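Local coordinates for DraIII (Deinococcus radiophilus, PDB 4L0K), which cleaves DNA as a type II restriction endonuclease, probably with a nuclease core of the His-Me finger class, at residues T12-H17 and P75-I80; H20-P25 and G30-F35; P36-L41 and K121-A126; K43-I48 and G131-D136; Y142-E145 and P149-A152. All blocks are in the same frame, centred on the assembly; numbering follows the deposited sequence.

Interactions 1 and 3 are wholly buried and form no hydrogen bond between their segments: one is a pair of tyrosine rings with a valine beside them, the other a threonine set against a phenylalanine and a leucine. Interaction 4 lies at the surface and touches lightly. Interactions 2 and 5, partly buried, each join nearby pieces of chain through a backbone N-H; interaction 2 adds a cysteine cluster modelled with disulfides. H20 carries interaction 2 onto the tyrosines of interaction 1, and Y142 OH of 142-145 hydrogen bonds to Q23 O of 20-25. Interactions 3 and 4 share helix 39-44, and W124 links interaction 3 to M150 of interaction 5.

Interaction 1. Residues T12-H17 and P75-I80; sequences TAYSKH and PRYVAI
Two short turns face each other with the CA atoms of Y14 and V78 7.7 Å apart, a separation that leaves room between the backbones for aromatic side chains. The space is taken up mainly by Y14 and Y77, which meet as an inclined edge-to-face pair. Y77 supplies the edge: its CE1 stands over the centre of the Y14 ring, and its CD1 comes to 3.4 Å from Y14 CE1. The planes are tilted by 55° and the ring centroids are 4.5 Å apart. Y77 reaches this pose with CG placed between its own backbone N and carbonyl carbon (chi1 49°), while P75 CB lies over one of its faces. In the fold, the contact fastens the loop between strands 7-8 and 20-21 of a small antiparallel sheet to the connection between helices 46-57 and 83-89. The second turn is tied from within by P75 O, which accepts from both V78 N and A79 N. V78 completes the apolar seam, its CG2 3.7 Å from Y14 CD1. Replacing Y14 by an alanine would probably leave the Y77 edge without the face it points into and open a gap beside V78. Further out the aromatic cluster continues, with H20 edge-to-face against Y14 and Y112 edge-to-face against Y77.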
# COMPACT_ATOMS: atom_id res chain seq x y z
N THR A 12 -11.96 -4.32 -31.10
CA THR A 12 -12.19 -4.11 -29.68
C THR A 12 -13.69 -4.16 -29.38
O THR A 12 -14.51 -3.80 -30.24
CB THR A 12 -11.60 -2.71 -29.30
OG1 THR A 12 -10.28 -2.86 -28.75
CG2 THR A 12 -12.46 -2.02 -28.30
N ALA A 13 -14.07 -4.62 -28.18
CA ALA A 13 -15.48 -4.60 -27.78
C ALA A 13 -16.04 -3.18 -27.88
O ALA A 13 -17.04 -2.93 -28.58
CB ALA A 13 -15.64 -5.11 -26.37
N TYR A 14 -15.39 -2.25 -27.18
CA TYR A 14 -15.69 -0.82 -27.24
C TYR A 14 -15.93 -0.32 -28.67
O TYR A 14 -16.82 0.49 -28.91
CB TYR A 14 -14.55 -0.02 -26.58
CG TYR A 14 -14.72 1.48 -26.48
CD1 TYR A 14 -15.53 2.05 -25.51
CD2 TYR A 14 -13.99 2.32 -27.31
CE1 TYR A 14 -15.64 3.43 -25.39
CE2 TYR A 14 -14.10 3.70 -27.20
CZ TYR A 14 -14.92 4.25 -26.24
OH TYR A 14 -15.02 5.63 -26.16
N SER A 15 -15.15 -0.83 -29.62
CA SER A 15 -15.20 -0.37 -31.00
C SER A 15 -16.55 -0.66 -31.67
O SER A 15 -16.89 -0.03 -32.68
CB SER A 15 -14.07 -1.00 -31.82
OG SER A 15 -14.24 -2.41 -31.90
N LYS A 16 -17.30 -1.60 -31.11
CA LYS A 16 -18.60 -1.98 -31.66
C LYS A 16 -19.65 -0.92 -31.34
O LYS A 16 -20.69 -0.84 -32.00
CB LYS A 16 -19.03 -3.34 -31.14
N HIS A 17 -19.38 -0.10 -30.33
CA HIS A 17 -20.33 0.92 -29.89
C HIS A 17 -19.74 2.33 -29.92
O HIS A 17 -20.46 3.30 -30.14
CB HIS A 17 -20.82 0.60 -28.49
CG HIS A 17 -21.23 -0.83 -28.30
ND1 HIS A 17 -22.50 -1.28 -28.58
CD2 HIS A 17 -20.53 -1.90 -27.86
CE1 HIS A 17 -22.57 -2.57 -28.32
NE2 HIS A 17 -21.39 -2.97 -27.88
N PRO A 75 -11.43 -0.82 -19.77
CA PRO A 75 -10.96 0.54 -20.08
C PRO A 75 -11.57 1.61 -19.16
O PRO A 75 -12.72 1.48 -18.73
CB PRO A 75 -11.45 0.77 -21.52
CG PRO A 75 -11.68 -0.61 -22.08
CD PRO A 75 -12.15 -1.42 -20.89
N ARG A 76 -10.80 2.65 -18.85
CA ARG A 76 -11.28 3.72 -17.99
C ARG A 76 -12.42 4.49 -18.65
O ARG A 76 -13.26 5.07 -17.98
CB ARG A 76 -10.13 4.68 -17.64
CG ARG A 76 -9.03 4.07 -16.77
CD ARG A 76 -7.82 5.00 -16.73
NE ARG A 76 -6.90 4.71 -15.63
CZ ARG A 76 -6.92 5.33 -14.45
NH1 ARG A 76 -7.83 6.27 -14.20
NH2 ARG A 76 -6.03 5.02 -13.52
N TYR A 77 -12.43 4.51 -19.98
CA TYR A 77 -13.50 5.17 -20.72
C TYR A 77 -14.71 4.26 -20.94
O TYR A 77 -15.65 4.62 -21.65
CB TYR A 77 -13.00 5.78 -22.03
CG TYR A 77 -12.17 4.85 -22.89
CD1 TYR A 77 -12.76 3.84 -23.65
CD2 TYR A 77 -10.78 5.01 -22.97
CE1 TYR A 77 -12.00 3.00 -24.46
CE2 TYR A 77 -10.01 4.18 -23.77
CZ TYR A 77 -10.62 3.18 -24.52
OH TYR A 77 -9.86 2.35 -25.32
N VAL A 78 -14.67 3.08 -20.32
CA VAL A 78 -15.83 2.22 -20.19
C VAL A 78 -16.32 2.28 -18.74
O VAL A 78 -17.52 2.24 -18.46
CB VAL A 78 -15.49 0.74 -20.58
CG1 VAL A 78 -16.48 -0.24 -19.95
CG2 VAL A 78 -15.44 0.57 -22.10
N ALA A 79 -15.37 2.42 -17.81
CA ALA A 79 -15.67 2.52 -16.38
C ALA A 79 -16.37 3.83 -16.02
O ALA A 79 -16.84 4.00 -14.90
CB ALA A 79 -14.40 2.36 -15.56
N ILE A 80 -16.44 4.75 -16.98
CA ILE A 80 -17.14 6.02 -16.82
C ILE A 80 -18.61 5.95 -17.29
O ILE A 80 -19.42 6.80 -16.92
CB ILE A 80 -16.41 7.15 -17.59
CG1 ILE A 80 -16.71 8.53 -16.98
CG2 ILE A 80 -16.73 7.08 -19.08
CD1 ILE A 80 -15.95 9.66 -17.65

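Interaction 2. Residues H20-P25 and G30-F35; sequences HKCQLP and GKCLEF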
# COMPACT_ATOMS: atom_id res chain seq x y z
N HIS A 20 -12.51 4.37 -31.59
CA HIS A 20 -11.13 4.72 -31.30
C HIS A 20 -10.74 5.80 -32.32
O HIS A 20 -11.16 5.72 -33.48
CB HIS A 20 -10.22 3.50 -31.41
CG HIS A 20 -10.56 2.40 -30.45
ND1 HIS A 20 -9.88 2.21 -29.27
CD2 HIS A 20 -11.54 1.47 -30.48
CE1 HIS A 20 -10.41 1.19 -28.62
NE2 HIS A 20 -11.43 0.72 -29.33
N LYS A 21 -9.97 6.80 -31.91
CA LYS A 21 -9.73 7.94 -32.79
C LYS A 21 -8.30 8.06 -33.31
O LYS A 21 -7.35 7.70 -32.62
CB LYS A 21 -10.16 9.24 -32.11
CG LYS A 21 -11.54 9.20 -31.46
CD LYS A 21 -11.88 10.56 -30.86
CE LYS A 21 -12.90 10.47 -29.73
NZ LYS A 21 -13.07 11.80 -29.03
N CYS A 22 -8.18 8.56 -34.53
CA CYS A 22 -6.89 8.87 -35.17
C CYS A 22 -6.16 9.92 -34.33
O CYS A 22 -6.75 10.94 -33.96
CB CYS A 22 -7.18 9.41 -36.59
SG CYS A 22 -5.87 9.60 -37.84
N GLN A 23 -4.90 9.69 -34.00
CA GLN A 23 -4.16 10.70 -33.26
C GLN A 23 -3.02 11.30 -34.09
O GLN A 23 -2.18 12.05 -33.56
CB GLN A 23 -3.67 10.14 -31.91
CG GLN A 23 -4.80 9.57 -31.03
CD GLN A 23 -5.68 10.64 -30.41
OE1 GLN A 23 -5.23 11.76 -30.18
NE2 GLN A 23 -6.93 10.31 -30.15
N LEU A 24 -2.99 10.97 -35.38
CA LEU A 24 -2.09 11.62 -36.34
C LEU A 24 -2.56 13.04 -36.58
O LEU A 24 -3.74 13.34 -36.36
CB LEU A 24 -2.07 10.86 -37.67
CG LEU A 24 -0.98 9.81 -37.91
CD1 LEU A 24 0.40 10.28 -37.39
CD2 LEU A 24 -1.38 8.50 -37.29
N PRO A 25 -1.66 13.94 -37.02
CA PRO A 25 -2.06 15.30 -37.40
C PRO A 25 -3.13 15.30 -38.49
O PRO A 25 -3.11 14.40 -39.34
CB PRO A 25 -0.76 15.91 -37.94
CG PRO A 25 0.32 15.16 -37.24
CD PRO A 25 -0.20 13.75 -37.14
N GLY A 30 -1.10 8.87 -44.54
CA GLY A 30 -1.12 7.41 -44.53
C GLY A 30 -2.35 6.81 -43.89
O GLY A 30 -3.41 7.43 -43.90
N LYS A 31 -2.21 5.61 -43.34
CA LYS A 31 -3.32 4.96 -42.62
C LYS A 31 -3.47 5.54 -41.21
O LYS A 31 -2.49 5.87 -40.56
CB LYS A 31 -3.13 3.44 -42.56
CG LYS A 31 -2.05 2.98 -41.60
CD LYS A 31 -2.53 1.85 -40.68
CE LYS A 31 -2.25 0.47 -41.27
NZ LYS A 31 -2.52 -0.61 -40.27
N CYS A 32 -4.72 5.68 -40.77
CA CYS A 32 -5.02 6.42 -39.55
C CYS A 32 -4.77 5.55 -38.29
O CYS A 32 -5.24 4.41 -38.20
CB CYS A 32 -6.44 7.06 -39.66
SG CYS A 32 -6.49 8.95 -39.67
N LEU A 33 -3.99 6.07 -37.33
CA LEU A 33 -3.56 5.31 -36.15
C LEU A 33 -3.98 5.89 -34.78
O LEU A 33 -4.05 7.11 -34.58
CB LEU A 33 -2.03 5.17 -36.14
CG LEU A 33 -1.29 4.46 -37.27
CD1 LEU A 33 0.07 5.11 -37.43
CD2 LEU A 33 -1.13 3.00 -36.96
N GLU A 34 -4.23 5.00 -33.83
CA GLU A 34 -4.61 5.41 -32.48
C GLU A 34 -3.38 5.83 -31.65
O GLU A 34 -3.45 6.80 -30.90
CB GLU A 34 -5.41 4.31 -31.76
CG GLU A 34 -6.09 4.81 -30.48
CD GLU A 34 -6.84 3.73 -29.71
OE1 GLU A 34 -6.53 2.54 -29.88
OE2 GLU A 34 -7.75 4.09 -28.93
N PHE A 35 -2.27 5.10 -31.79
CA PHE A 35 -1.06 5.41 -31.01
C PHE A 35 0.20 5.61 -31.85
O PHE A 35 1.17 4.88 -31.68
CB PHE A 35 -0.81 4.32 -29.95
CG PHE A 35 -1.92 4.17 -28.94
CD1 PHE A 35 -2.12 5.12 -27.95
CD2 PHE A 35 -2.77 3.07 -28.98
CE1 PHE A 35 -3.15 4.99 -27.02
CE2 PHE A 35 -3.80 2.92 -28.07
CZ PHE A 35 -4.00 3.88 -27.08
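C22 and C32 are modelled as a disulfide, SG to SG 2.0 Å, which would close a short loop between the two segments. Beside it Q23 N donates to L33 O at 2.8 Å, and two CA-H...O contacts, C22 CA to L33 O and E34 CA to K21 O, accompany it. At the other end H20 ND1 gives its hydrogen to E34 OE2 at 2.9 Å. The carboxylate oxygen lies in the imidazole plane; ring and carboxylate planes stand 89° apart, and ND1 lies 39° out of the carboxylate plane. E34 gets there with CG anti to the backbone N (chi1 -167°) and the rest of the chain extended. C4 is also modelled as disulfide-bonded to both C22 and C32; not all three bonds can exist at once, and the exact pairing is doubtful. What is clear is that the three cysteines converge and bring the N-terminal residues to strand 20-21 and its sequel. L24 CD2 packs on L33 CB at 3.6 Å. In the second shell, Y112 OH of helix 112-126 bonds both E34 OE2 and K21 N, K21 NZ forms a salt bridge with D113, and R120 NH1 donates to Q23 OE1.

Interaction 3. Residues P36-L41 and K121-A126; sequences PFLVSL and KLTWLA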
# COMPACT_ATOMS: atom_id res chain seq x y z
N PRO A 36 0.19 6.62 -32.76
CA PRO A 36 1.33 6.84 -33.68
C PRO A 36 2.63 7.17 -32.94
O PRO A 36 3.69 6.61 -33.26
CB PRO A 36 0.87 8.03 -34.53
CG PRO A 36 -0.21 8.71 -33.72
CD PRO A 36 -0.90 7.59 -33.00
N PHE A 37 2.53 8.03 -31.94
CA PHE A 37 3.66 8.42 -31.09
C PHE A 37 4.30 7.26 -30.31
O PHE A 37 5.35 7.43 -29.70
CB PHE A 37 3.23 9.53 -30.13
CG PHE A 37 2.00 9.19 -29.32
CD1 PHE A 37 0.73 9.33 -29.87
CD2 PHE A 37 2.12 8.72 -28.02
CE1 PHE A 37 -0.40 9.00 -29.14
CE2 PHE A 37 0.99 8.40 -27.29
CZ PHE A 37 -0.27 8.55 -27.85
N LEU A 38 3.67 6.08 -30.33
CA LEU A 38 4.26 4.91 -29.69
C LEU A 38 4.92 3.91 -30.65
O LEU A 38 5.55 2.94 -30.20
CB LEU A 38 3.24 4.20 -28.80
CG LEU A 38 3.08 4.83 -27.41
CD1 LEU A 38 1.87 4.29 -26.71
CD2 LEU A 38 4.34 4.61 -26.60
N VAL A 39 4.81 4.16 -31.96
CA VAL A 39 5.30 3.17 -32.93
C VAL A 39 6.77 2.81 -32.69
O VAL A 39 7.10 1.66 -32.42
CB VAL A 39 5.03 3.58 -34.41
CG1 VAL A 39 5.75 2.64 -35.37
CG2 VAL A 39 3.54 3.59 -34.71
N SER A 40 7.65 3.81 -32.73
CA SER A 40 9.07 3.58 -32.44
C SER A 40 9.28 2.90 -31.09
O SER A 40 10.08 1.95 -30.99
CB SER A 40 9.86 4.88 -32.50
OG SER A 40 9.74 5.48 -33.78
N LEU A 41 8.55 3.34 -30.07
CA LEU A 41 8.78 2.75 -28.75
C LEU A 41 8.38 1.27 -28.77
O LEU A 41 9.10 0.42 -28.22
CB LEU A 41 8.05 3.53 -27.64
CG LEU A 41 8.59 3.25 -26.22
CD1 LEU A 41 10.06 3.63 -26.13
CD2 LEU A 41 7.77 4.00 -25.20
N LYS A 121 1.58 11.92 -22.68
CA LYS A 121 2.44 12.52 -21.66
C LYS A 121 3.50 11.54 -21.22
O LYS A 121 4.67 11.87 -21.15
CB LYS A 121 1.60 12.93 -20.45
CG LYS A 121 2.44 13.45 -19.30
CD LYS A 121 3.19 14.73 -19.66
CE LYS A 121 4.00 15.22 -18.47
NZ LYS A 121 3.14 15.48 -17.27
N LEU A 122 3.05 10.33 -20.94
CA LEU A 122 3.91 9.26 -20.46
C LEU A 122 4.95 8.86 -21.50
O LEU A 122 6.09 8.53 -21.14
CB LEU A 122 3.04 8.07 -20.07
CG LEU A 122 2.76 7.82 -18.59
CD1 LEU A 122 3.04 9.04 -17.72
CD2 LEU A 122 1.35 7.32 -18.39
N THR A 123 4.58 8.88 -22.78
CA THR A 123 5.57 8.64 -23.84
C THR A 123 6.63 9.76 -23.87
O THR A 123 7.85 9.52 -24.07
CB THR A 123 4.91 8.55 -25.24
OG1 THR A 123 3.80 7.65 -25.18
CG2 THR A 123 5.92 8.07 -26.27
N TRP A 124 6.15 10.98 -23.70
CA TRP A 124 7.04 12.14 -23.67
C TRP A 124 8.04 12.03 -22.50
O TRP A 124 9.24 12.30 -22.67
CB TRP A 124 6.20 13.42 -23.60
CG TRP A 124 6.98 14.71 -23.54
CD1 TRP A 124 7.56 15.38 -24.59
CD2 TRP A 124 7.24 15.51 -22.37
NE1 TRP A 124 8.16 16.53 -24.15
CE2 TRP A 124 7.98 16.64 -22.79
CE3 TRP A 124 6.92 15.38 -21.01
CZ2 TRP A 124 8.42 17.63 -21.90
CZ3 TRP A 124 7.34 16.37 -20.12
CH2 TRP A 124 8.09 17.48 -20.57
N LEU A 125 7.54 11.63 -21.33
CA LEU A 125 8.40 11.46 -20.16
C LEU A 125 9.40 10.37 -20.46
O LEU A 125 10.58 10.48 -20.10
CB LEU A 125 7.59 11.02 -18.93
CG LEU A 125 7.18 12.00 -17.84
CD1 LEU A 125 7.61 13.43 -18.14
CD2 LEU A 125 5.67 11.88 -17.56
N ALA A 126 8.92 9.30 -21.10
CA ALA A 126 9.75 8.10 -21.30
C ALA A 126 10.97 8.39 -22.17
O ALA A 126 12.07 7.91 -21.89
CB ALA A 126 8.92 6.94 -21.86
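T123 is wedged between F37 and L38 and meets them with both of its branches. The hydroxyl meets the rim of the F37 ring: T123 OG1 is 3.5 Å from F37 CD2 and lies near the ring plane, with CE2 only slightly farther off, so T123 meets the ring at its edge. The same oxygen is approached by L38 CD2 at 3.4 Å. The methyl T123 CG2 packs beside it, 3.5 Å from F37 O and 3.8 Å from L38 CD2. With CG between the backbone N and the carbonyl carbon (chi1 54°), the F37 ring is directed at helix 112-126.

A hydroxyl surrounded by carbon in this way needs a partner, and T123 finds it inside its own helix. With OG1 beside the backbone N (chi1 -49°), it hydrogen bonds to A119 O, one turn earlier. That bond satisfies the buried oxygen and holds the side chain at a set rotation, so that the contact with F37 and L38 can be purely one of fit.

Other helices complete the surroundings: I52 of helix 46-57 and L143 of helix 137-147 both touch T123, and L38 also packs on V53. L41, pointing toward helix 112-126 from one turn further on, rests against I48 and I52. The whole is buried packing of the segment entering helix 39-44 on the last turns of helix 112-126, with the threonine hydroxyl bonded back to its own helix, as is common for buried threonines in helices.

Interaction 4. Residues K43-I48 and G131-D136; sequences KTHPRI and GAPIPD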
# COMPACT_ATOMS: atom_id res chain seq x y z
N LYS A 43 8.63 -0.58 -31.27
CA LYS A 43 9.67 -1.27 -32.00
C LYS A 43 10.87 -1.51 -31.07
O LYS A 43 11.47 -2.58 -31.12
CB LYS A 43 10.06 -0.47 -33.25
CG LYS A 43 11.01 -1.17 -34.18
CD LYS A 43 12.06 -0.21 -34.71
CE LYS A 43 11.44 1.01 -35.37
NZ LYS A 43 12.27 2.21 -35.12
N THR A 44 11.18 -0.54 -30.19
CA THR A 44 12.39 -0.65 -29.35
C THR A 44 12.17 -1.26 -27.97
O THR A 44 13.06 -1.95 -27.44
CB THR A 44 13.06 0.72 -29.13
OG1 THR A 44 12.14 1.60 -28.46
CG2 THR A 44 13.51 1.32 -30.46
N HIS A 45 11.01 -1.00 -27.37
CA HIS A 45 10.71 -1.52 -26.04
C HIS A 45 9.26 -1.92 -25.92
O HIS A 45 8.45 -1.16 -25.35
CB HIS A 45 11.01 -0.47 -24.97
CG HIS A 45 12.45 -0.07 -24.89
ND1 HIS A 45 13.02 0.80 -25.79
CD2 HIS A 45 13.43 -0.42 -24.03
CE1 HIS A 45 14.30 0.96 -25.49
NE2 HIS A 45 14.57 0.22 -24.43
N PRO A 46 8.93 -3.12 -26.42
CA PRO A 46 7.53 -3.56 -26.51
C PRO A 46 6.79 -3.45 -25.17
O PRO A 46 5.70 -2.88 -25.12
CB PRO A 46 7.63 -5.02 -26.98
CG PRO A 46 8.93 -5.06 -27.75
CD PRO A 46 9.86 -4.10 -27.02
N ARG A 47 7.37 -3.99 -24.10
CA ARG A 47 6.67 -3.94 -22.81
C ARG A 47 6.51 -2.53 -22.25
O ARG A 47 5.54 -2.26 -21.54
CB ARG A 47 7.28 -4.90 -21.79
CG ARG A 47 6.86 -6.35 -22.08
CD ARG A 47 7.66 -7.37 -21.26
NE ARG A 47 7.09 -8.71 -21.42
CZ ARG A 47 7.77 -9.84 -21.26
NH1 ARG A 47 9.05 -9.81 -20.94
NH2 ARG A 47 7.15 -11.01 -21.43
N ILE A 48 7.41 -1.62 -22.57
CA ILE A 48 7.24 -0.26 -22.07
C ILE A 48 6.09 0.40 -22.81
O ILE A 48 5.22 1.01 -22.18
CB ILE A 48 8.53 0.60 -22.14
CG1 ILE A 48 9.60 0.02 -21.22
CG2 ILE A 48 8.24 2.06 -21.71
CD1 ILE A 48 10.89 0.83 -21.25
N GLY A 131 19.01 6.77 -20.38
CA GLY A 131 19.17 5.52 -21.09
C GLY A 131 18.12 5.29 -22.17
O GLY A 131 18.13 4.26 -22.84
N ALA A 132 17.20 6.24 -22.34
CA ALA A 132 16.09 6.06 -23.27
C ALA A 132 16.59 5.94 -24.71
O ALA A 132 17.67 6.44 -25.04
CB ALA A 132 15.12 7.20 -23.15
N PRO A 133 15.80 5.29 -25.57
CA PRO A 133 16.17 5.29 -26.99
C PRO A 133 16.04 6.71 -27.51
O PRO A 133 15.31 7.52 -26.92
CB PRO A 133 15.08 4.41 -27.62
CG PRO A 133 13.89 4.61 -26.73
CD PRO A 133 14.49 4.65 -25.35
N ILE A 134 16.73 7.02 -28.60
CA ILE A 134 16.48 8.28 -29.28
C ILE A 134 15.20 8.12 -30.13
O ILE A 134 15.03 7.14 -30.85
CB ILE A 134 17.72 8.78 -30.08
CG1 ILE A 134 18.74 9.42 -29.14
CG2 ILE A 134 17.33 9.83 -31.12
CD1 ILE A 134 19.50 8.47 -28.24
N PRO A 135 14.28 9.07 -29.98
CA PRO A 135 13.05 9.08 -30.75
C PRO A 135 13.28 9.61 -32.17
O PRO A 135 14.14 10.47 -32.35
CB PRO A 135 12.18 10.05 -29.98
CG PRO A 135 13.14 11.00 -29.38
CD PRO A 135 14.31 10.15 -28.98
N ASP A 136 12.53 9.09 -33.13
CA ASP A 136 12.56 9.57 -34.51
C ASP A 136 11.97 10.97 -34.57
O ASP A 136 11.36 11.43 -33.61
CB ASP A 136 11.77 8.63 -35.42
CG ASP A 136 10.33 8.48 -34.98
OD1 ASP A 136 9.43 9.02 -35.66
OD2 ASP A 136 10.09 7.83 -33.94
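T44 OG1, which touches P133 across the contact, is gripped by several groups on its own side. It is 2.9 Å from H45 ND1 in a hydrogen bond where either atom could be the donor; it also bonds to L41 O of the preceding turn and, weakly, to S40 O. The hydroxyl lies between the backbone N and the carbonyl carbon of T44 (chi1 60°), a position that brings it back over the helix end and within range of those carbonyls.

Against this pair rests the P133 ring. P133 CD comes to 3.7 Å from H45 CE1, and P133 CG is 3.9 Å from T44 OG1. The proline meets the imidazole obliquely, and the whole touch is plain van der Waals packing, with no hydrogen bond between the two segments. The bond between T44 and H45 helps fix the rotation of the imidazole that P133 leans on. An alanine in place of H45 is likely to leave T44 OG1 without its imidazole mate and P133 CD without the ring it packs on.

H45 has a structural part to play as well. It is the first residue to leave helical geometry at the end of helix 39-44 and stands at the N-cap position of helix 46-57, so the contact is made at the kink between the two. Facing it, the segment with P133 leads from helix 112-126 to helix 137-147, whose N-cap is D136; P133 packs also on L41 of helix 39-44 and on Y127, just past the end of helix 112-126.

Interaction 5. Residues Y142-E145 and P149-A152; sequences YLEE and PMVA
The exit from helix 137-147 is a case of a helix side chain catching the chain that has just left it: E144, in the last turns, reaches forward to the loop residues P149 and M150. E144 OE1 accepts the backbone N-H of M150 at 2.8 Å, with an N-H...O angle of 164°. The donor comes on the anti side of the carboxylate, 24° out of its plane. The side chain gets there by setting CG beside its own backbone N (chi1 -85°) and then running extended, which brings the carboxylate alongside P149, whose CA is 3.5 Å from OE1. While OE1 holds the loop at M150 N, the other oxygen, E144 OE2, forms a salt bridge with K140 one turn back. The lysine would be expected to steady the negative charge.

A second, apolar contact runs alongside. M150, also extended beyond CG, lays its terminal methyl by L143, with M150 CE 4.1 Å from both L143 CB and L143 CD1. It is a loose touch compared with the bond at E144. The loop is thereby folded back toward the helix, and both M150 and L143 also pack on W124 of helix 112-126, which lies beside helix 137-147; L143 further touches F37, on the way into helix 39-44.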
# COMPACT_ATOMS: atom_id res chain seq x y z
N TYR A 142 6.07 15.69 -32.73
CA TYR A 142 4.68 15.51 -32.34
C TYR A 142 4.50 15.70 -30.82
O TYR A 142 3.66 16.49 -30.37
CB TYR A 142 4.24 14.12 -32.77
CG TYR A 142 2.86 13.71 -32.33
CD1 TYR A 142 1.77 13.87 -33.18
CD2 TYR A 142 2.65 13.12 -31.08
CE1 TYR A 142 0.51 13.47 -32.79
CE2 TYR A 142 1.39 12.73 -30.68
CZ TYR A 142 0.33 12.90 -31.55
OH TYR A 142 -0.93 12.51 -31.16
N LEU A 143 5.29 14.97 -30.03
CA LEU A 143 5.19 15.06 -28.56
C LEU A 143 5.65 16.43 -28.03
O LEU A 143 5.01 17.00 -27.14
CB LEU A 143 5.95 13.92 -27.88
CG LEU A 143 5.32 12.55 -28.18
CD1 LEU A 143 6.20 11.41 -27.72
CD2 LEU A 143 3.92 12.46 -27.54
N GLU A 144 6.74 16.95 -28.59
CA GLU A 144 7.25 18.27 -28.21
C GLU A 144 6.24 19.37 -28.48
O GLU A 144 6.17 20.36 -27.75
CB GLU A 144 8.57 18.58 -28.90
CG GLU A 144 9.78 18.00 -28.15
CD GLU A 144 11.09 18.38 -28.80
OE1 GLU A 144 12.15 18.18 -28.16
OE2 GLU A 144 11.04 18.87 -29.95
N GLU A 145 5.44 19.19 -29.53
CA GLU A 145 4.38 20.13 -29.84
C GLU A 145 3.36 20.19 -28.70
O GLU A 145 2.80 21.25 -28.41
CB GLU A 145 3.69 19.74 -31.14
CG GLU A 145 2.38 20.44 -31.37
CD GLU A 145 2.34 21.20 -32.67
OE1 GLU A 145 3.42 21.36 -33.29
OE2 GLU A 145 1.24 21.64 -33.07
N PRO A 149 9.94 21.12 -25.32
CA PRO A 149 11.21 20.49 -25.65
C PRO A 149 11.57 19.30 -24.75
O PRO A 149 11.50 19.39 -23.52
CB PRO A 149 12.23 21.63 -25.47
CG PRO A 149 11.48 22.72 -24.77
CD PRO A 149 10.07 22.58 -25.19
N MET A 150 11.95 18.20 -25.38
CA MET A 150 12.51 17.08 -24.66
C MET A 150 13.86 17.48 -24.11
O MET A 150 14.71 18.01 -24.83
CB MET A 150 12.63 15.86 -25.56
CG MET A 150 11.30 15.16 -25.81
SD MET A 150 11.51 13.71 -26.86
CE MET A 150 9.83 13.08 -26.94
N VAL A 151 14.06 17.24 -22.82
CA VAL A 151 15.36 17.45 -22.21
C VAL A 151 15.88 16.11 -21.70
O VAL A 151 15.31 15.52 -20.78
CB VAL A 151 15.30 18.48 -21.07
CG1 VAL A 151 16.67 18.64 -20.44
CG2 VAL A 151 14.82 19.81 -21.62
N ALA A 152 16.95 15.63 -22.33
CA ALA A 152 17.53 14.35 -21.98
C ALA A 152 17.74 14.18 -20.47
O ALA A 152 18.26 15.09 -19.80
CB ALA A 152 18.85 14.16 -22.72